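Local coordinates for monomethylamine methyltransferase mtmB1 (Methanosarcina barkeri, PDB 1NTH) that catalyses the transfer of the methyl group of monomethylamine to the corrinoid cofactor of its partner protein MtmC, feeding methanogenesis, at the interface of chains A and B. Sequence-based numbering; all coordinates share one arbitrary frame. Chains: chain A/B, Monomethylamine methyltransferase mtmB1.

Contact 1: the interface of chains A and B. Residues chain A 150, 381, 384, 436, 441, 444; chain B 2-5.
The N-terminal tail of chain B, from B:Thr2 to B:Lys5, lies over helices 380-393 and 438-454 of chain A, where A:Arg384 meets B:Phe3 face to face. The guanidinium is stacked on the phenyl ring with the two planes 21° apart, A:Arg384 CZ 3.3 Å from B:Phe3 CE1, and NH1 sits over the ring centre as a cation-pi partner. A:Met381 backs the opposite face of the guanidinium with its sulphur, so the flat group is sandwiched between thioether and ring.

The guanidinium nitrogens are spent on both chains. A:Arg384 NH1 donates to the carbonyl B:Phe3 O at 2.8 Å and more weakly to the hydroxyl B:Thr2 OG1, while A:Arg384 NH2 gives a hydrogen bond to B:Arg4 O at 3.1 Å that arrives from above that carbonyl's plane. Within chain A, A:Glu150 takes the group side-on: OE1 receives A:Arg384 NE at 2.8 Å in a salt bridge, and OE2 takes A:Arg384 NH2 at 2.9 Å on its syn lone pair. This carboxylate fixes the rotation of the guanidinium and would partly balance its charge. The A:Arg384 chain leaves with CG anti to the backbone N (chi1 -180°) and bends at chi3, which turns its end toward the tail.

Apolar contacts flank this grip. A:Tyr444 puts ring atom CD2 3.6 Å from B:Thr2 CB, the two side chains at about a right angle, and the methyl A:Met441 CE lies 3.6 Å from B:Arg4 CA. Water 1 bridges A:Pro436 O and B:Arg4 NH1. By holding two tail carbonyls and stacking on B:Phe3, A:Arg384 fastens the chain B terminus to its neighbour within the hexamer.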
# COMPACT_ATOMS: atom_id res chain seq x y z
N GLU A 150 5.81 -27.81 -7.87
CA GLU A 150 7.15 -28.40 -7.90
C GLU A 150 8.13 -27.52 -7.12
O GLU A 150 8.33 -26.36 -7.47
CB GLU A 150 7.64 -28.53 -9.34
CG GLU A 150 6.90 -29.54 -10.20
CD GLU A 150 7.07 -30.97 -9.71
OE1 GLU A 150 8.15 -31.28 -9.17
OE2 GLU A 150 6.13 -31.78 -9.88
N MET A 381 6.30 -31.66 -14.98
CA MET A 381 7.29 -32.74 -14.92
C MET A 381 8.55 -32.40 -15.71
O MET A 381 9.65 -32.75 -15.29
CB MET A 381 6.69 -34.05 -15.45
CG MET A 381 5.76 -34.75 -14.47
SD MET A 381 6.62 -35.39 -13.00
CE MET A 381 7.06 -37.05 -13.56
N ARG A 384 10.59 -30.13 -13.68
CA ARG A 384 11.21 -30.82 -12.56
C ARG A 384 12.54 -31.42 -13.02
O ARG A 384 13.55 -31.32 -12.32
CB ARG A 384 10.31 -31.94 -12.04
CG ARG A 384 10.92 -32.69 -10.85
CD ARG A 384 10.21 -34.01 -10.59
NE ARG A 384 8.82 -33.83 -10.18
CZ ARG A 384 8.00 -34.83 -9.87
NH1 ARG A 384 8.45 -36.09 -9.91
NH2 ARG A 384 6.75 -34.59 -9.51
N PRO A 436 1.03 -36.00 -11.59
CA PRO A 436 1.39 -36.85 -12.73
C PRO A 436 0.92 -38.29 -12.57
O PRO A 436 0.77 -38.78 -11.45
CB PRO A 436 2.91 -36.73 -12.78
CG PRO A 436 3.27 -36.56 -11.34
CD PRO A 436 2.24 -35.55 -10.88
N MET A 441 5.62 -40.93 -14.26
CA MET A 441 6.64 -41.14 -13.25
C MET A 441 7.62 -42.22 -13.68
O MET A 441 8.82 -42.12 -13.42
CB MET A 441 5.98 -41.52 -11.92
CG MET A 441 5.20 -40.36 -11.29
SD MET A 441 4.18 -40.85 -9.90
CE MET A 441 5.42 -41.18 -8.67
N TYR A 444 9.86 -40.80 -16.36
CA TYR A 444 10.82 -39.91 -15.71
C TYR A 444 11.97 -40.73 -15.12
O TYR A 444 13.14 -40.40 -15.31
CB TYR A 444 10.12 -39.13 -14.59
CG TYR A 444 10.93 -38.01 -13.97
CD1 TYR A 444 10.81 -36.70 -14.43
CD2 TYR A 444 11.81 -38.27 -12.92
CE1 TYR A 444 11.54 -35.66 -13.84
CE2 TYR A 444 12.55 -37.23 -12.33
CZ TYR A 444 12.40 -35.93 -12.80
OH TYR A 444 13.11 -34.91 -12.20
N THR B 2 10.62 -41.75 -9.03
CA THR B 2 10.59 -40.35 -8.54
C THR B 2 9.34 -40.15 -7.68
O THR B 2 8.54 -41.08 -7.52
CB THR B 2 10.57 -39.35 -9.71
OG1 THR B 2 10.69 -38.01 -9.21
CG2 THR B 2 9.28 -39.48 -10.50
N PHE B 3 9.18 -38.96 -7.13
CA PHE B 3 8.02 -38.66 -6.29
C PHE B 3 6.82 -38.21 -7.12
O PHE B 3 6.98 -37.73 -8.24
CB PHE B 3 8.40 -37.57 -5.27
CG PHE B 3 9.03 -36.35 -5.88
CD1 PHE B 3 8.26 -35.25 -6.24
CD2 PHE B 3 10.41 -36.29 -6.10
CE1 PHE B 3 8.84 -34.11 -6.81
CE2 PHE B 3 11.00 -35.16 -6.67
CZ PHE B 3 10.21 -34.07 -7.02
N ARG B 4 5.61 -38.39 -6.58
CA ARG B 4 4.42 -37.99 -7.31
C ARG B 4 4.35 -36.46 -7.37
O ARG B 4 4.14 -35.88 -8.43
CB ARG B 4 3.15 -38.54 -6.65
CG ARG B 4 1.90 -38.33 -7.50
CD ARG B 4 0.69 -39.10 -6.99
NE ARG B 4 0.07 -38.48 -5.82
CZ ARG B 4 -1.23 -38.18 -5.74
NH1 ARG B 4 -2.03 -38.44 -6.76
NH2 ARG B 4 -1.72 -37.62 -4.64
N LYS B 5 4.53 -35.82 -6.22
CA LYS B 5 4.51 -34.37 -6.14
C LYS B 5 5.32 -33.95 -4.92
O LYS B 5 5.49 -34.75 -4.00
CB LYS B 5 3.08 -33.85 -6.01
CG LYS B 5 2.37 -34.28 -4.73
CD LYS B 5 0.98 -33.66 -4.60
CE LYS B 5 1.02 -32.15 -4.40
NZ LYS B 5 1.68 -31.78 -3.11
O HOH W 1 -1.61 -38.82 -9.90

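Contact 2: the interface of chains A and B. Residues chain A 149-152; chain B 3, 6-7, 93-94, 97.
With OG anti to its own carbonyl carbon (chi1 -68°), B:Ser6 turns its hydroxyl toward the backbone of A:Lys151, whose CG likewise stands anti to the carbonyl carbon (chi1 -78°) and starts an extended chain running over chain B. A:Lys151 N donates to B:Ser6 OG at 3.0 Å, nearly straight at 169°. The hydroxyl in turn donates to the carboxylate oxygen B:Asp93 OD1 at 2.7 Å, meeting it on the syn side, so B:Asp93, in helix 88-95, sets the serine up to accept from chain A. An alanine in place of B:Ser6 would probably leave the A:Lys151 amide without its acceptor and B:Asp93 OD1 without this donor.

The aliphatic part of A:Lys151 packs alongside the same serine, CG lying 3.6 Å from B:Ser6 CB, and its CB rests against B:Asn97 CB. At the far end the ammonium reaches chain B through waters: NZ binds water 4, which also meets B:Phe7 O, and water 3, shared by B:Ala94 O and B:Asn97 O.

The carboxylate of A:Glu152 and the amide of B:Asn97 stand almost perpendicular, but OE2 lies 3.0 Å from OD1; as modelled, two acceptors face each other, so the amide orientation is doubtful. B:Asp93 OD2 sits 4.5 Å from A:Glu152 OE2, and this closeness of like charges may favour protonation of one of the two, whereas nearby A:Glu150 is balanced by its arginine. Water 2 bridges A:Glu150 OE1 and B:Asp93 OD2, 2.9 Å from the latter, and also meets the backbone amide A:Glu152 N.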
# COMPACT_ATOMS: atom_id res chain seq x y z
N LEU A 149 3.56 -26.28 -7.93
CA LEU A 149 3.59 -27.38 -6.96
C LEU A 149 4.95 -28.07 -6.89
O LEU A 149 5.21 -28.83 -5.96
CB LEU A 149 2.50 -28.40 -7.30
CG LEU A 149 1.06 -27.96 -7.01
CD1 LEU A 149 0.08 -28.95 -7.64
CD2 LEU A 149 0.85 -27.86 -5.50
N GLU A 150 5.81 -27.81 -7.87
CA GLU A 150 7.15 -28.40 -7.90
C GLU A 150 8.13 -27.52 -7.12
O GLU A 150 8.33 -26.36 -7.47
CB GLU A 150 7.64 -28.53 -9.34
CG GLU A 150 6.90 -29.54 -10.20
CD GLU A 150 7.07 -30.97 -9.71
OE1 GLU A 150 8.15 -31.28 -9.17
OE2 GLU A 150 6.13 -31.78 -9.88
N LYS A 151 8.74 -28.07 -6.07
CA LYS A 151 9.71 -27.29 -5.30
C LYS A 151 10.92 -26.90 -6.15
O LYS A 151 11.64 -25.95 -5.82
CB LYS A 151 10.17 -28.06 -4.07
CG LYS A 151 9.16 -28.04 -2.94
CD LYS A 151 9.75 -28.56 -1.64
CE LYS A 151 8.80 -28.31 -0.48
NZ LYS A 151 9.40 -28.73 0.82
N GLU A 152 11.15 -27.63 -7.23
CA GLU A 152 12.26 -27.35 -8.14
C GLU A 152 12.09 -26.00 -8.83
O GLU A 152 13.07 -25.35 -9.19
CB GLU A 152 12.36 -28.43 -9.22
CG GLU A 152 13.00 -29.74 -8.80
CD GLU A 152 14.47 -29.60 -8.47
OE1 GLU A 152 15.16 -28.77 -9.11
OE2 GLU A 152 14.95 -30.33 -7.57
N PHE B 3 9.18 -38.96 -7.13
CA PHE B 3 8.02 -38.66 -6.29
C PHE B 3 6.82 -38.21 -7.12
O PHE B 3 6.98 -37.73 -8.24
CB PHE B 3 8.40 -37.57 -5.27
CG PHE B 3 9.03 -36.35 -5.88
CD1 PHE B 3 8.26 -35.25 -6.24
CD2 PHE B 3 10.41 -36.29 -6.10
CE1 PHE B 3 8.84 -34.11 -6.81
CE2 PHE B 3 11.00 -35.16 -6.67
CZ PHE B 3 10.21 -34.07 -7.02
N SER B 6 5.82 -32.72 -4.92
CA SER B 6 6.57 -32.25 -3.77
C SER B 6 5.63 -32.36 -2.58
O SER B 6 4.48 -31.92 -2.64
CB SER B 6 7.03 -30.80 -3.97
OG SER B 6 8.00 -30.72 -4.99
N PHE B 7 6.12 -32.94 -1.50
CA PHE B 7 5.30 -33.14 -0.31
C PHE B 7 4.92 -31.85 0.41
O PHE B 7 5.73 -30.93 0.52
CB PHE B 7 6.05 -34.05 0.67
CG PHE B 7 5.22 -34.51 1.82
CD1 PHE B 7 4.49 -35.70 1.73
CD2 PHE B 7 5.13 -33.76 2.99
CE1 PHE B 7 3.68 -36.12 2.79
CE2 PHE B 7 4.33 -34.17 4.04
CZ PHE B 7 3.60 -35.35 3.94
N ASP B 93 13.70 -34.35 -2.38
CA ASP B 93 13.12 -33.21 -3.09
C ASP B 93 13.02 -32.04 -2.12
O ASP B 93 13.28 -30.90 -2.48
CB ASP B 93 11.74 -33.58 -3.63
CG ASP B 93 11.00 -32.38 -4.21
OD1 ASP B 93 9.94 -32.02 -3.66
OD2 ASP B 93 11.47 -31.79 -5.21
N ALA B 94 12.66 -32.32 -0.87
CA ALA B 94 12.54 -31.28 0.14
C ALA B 94 13.91 -30.72 0.51
O ALA B 94 14.12 -29.50 0.51
CB ALA B 94 11.84 -31.82 1.39
N ASN B 97 15.65 -28.52 -2.12
CA ASN B 97 15.01 -27.25 -2.47
C ASN B 97 14.58 -26.44 -1.26
O ASN B 97 13.42 -26.05 -1.14
CB ASN B 97 13.79 -27.51 -3.37
CG ASN B 97 14.18 -28.13 -4.70
OD1 ASN B 97 13.98 -29.33 -4.93
ND2 ASN B 97 14.75 -27.32 -5.58
O HOH W 2 10.19 -30.45 -7.42
O HOH W 3 11.98 -27.70 1.04
O HOH W 4 8.54 -31.32 0.43

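Contact 1 and contact 2 are neighbouring stretches of one A-B interface, the centres of their C-alpha atoms about 9 Å apart. They share A:Glu150 and B:Phe3: the glutamate belongs to the segment just after helix 140-148 of chain A, and the phenylalanine to the chain B tail that runs on from contact 1 into contact 2. Helices 380-393 and 438-454 of chain A serve contact 1, whereas helix 88-95 of chain B enters at contact 2. The tail thus links the two patches into a continuous strip, consistent with a subunit contact in the dimer of trimers that this protein forms.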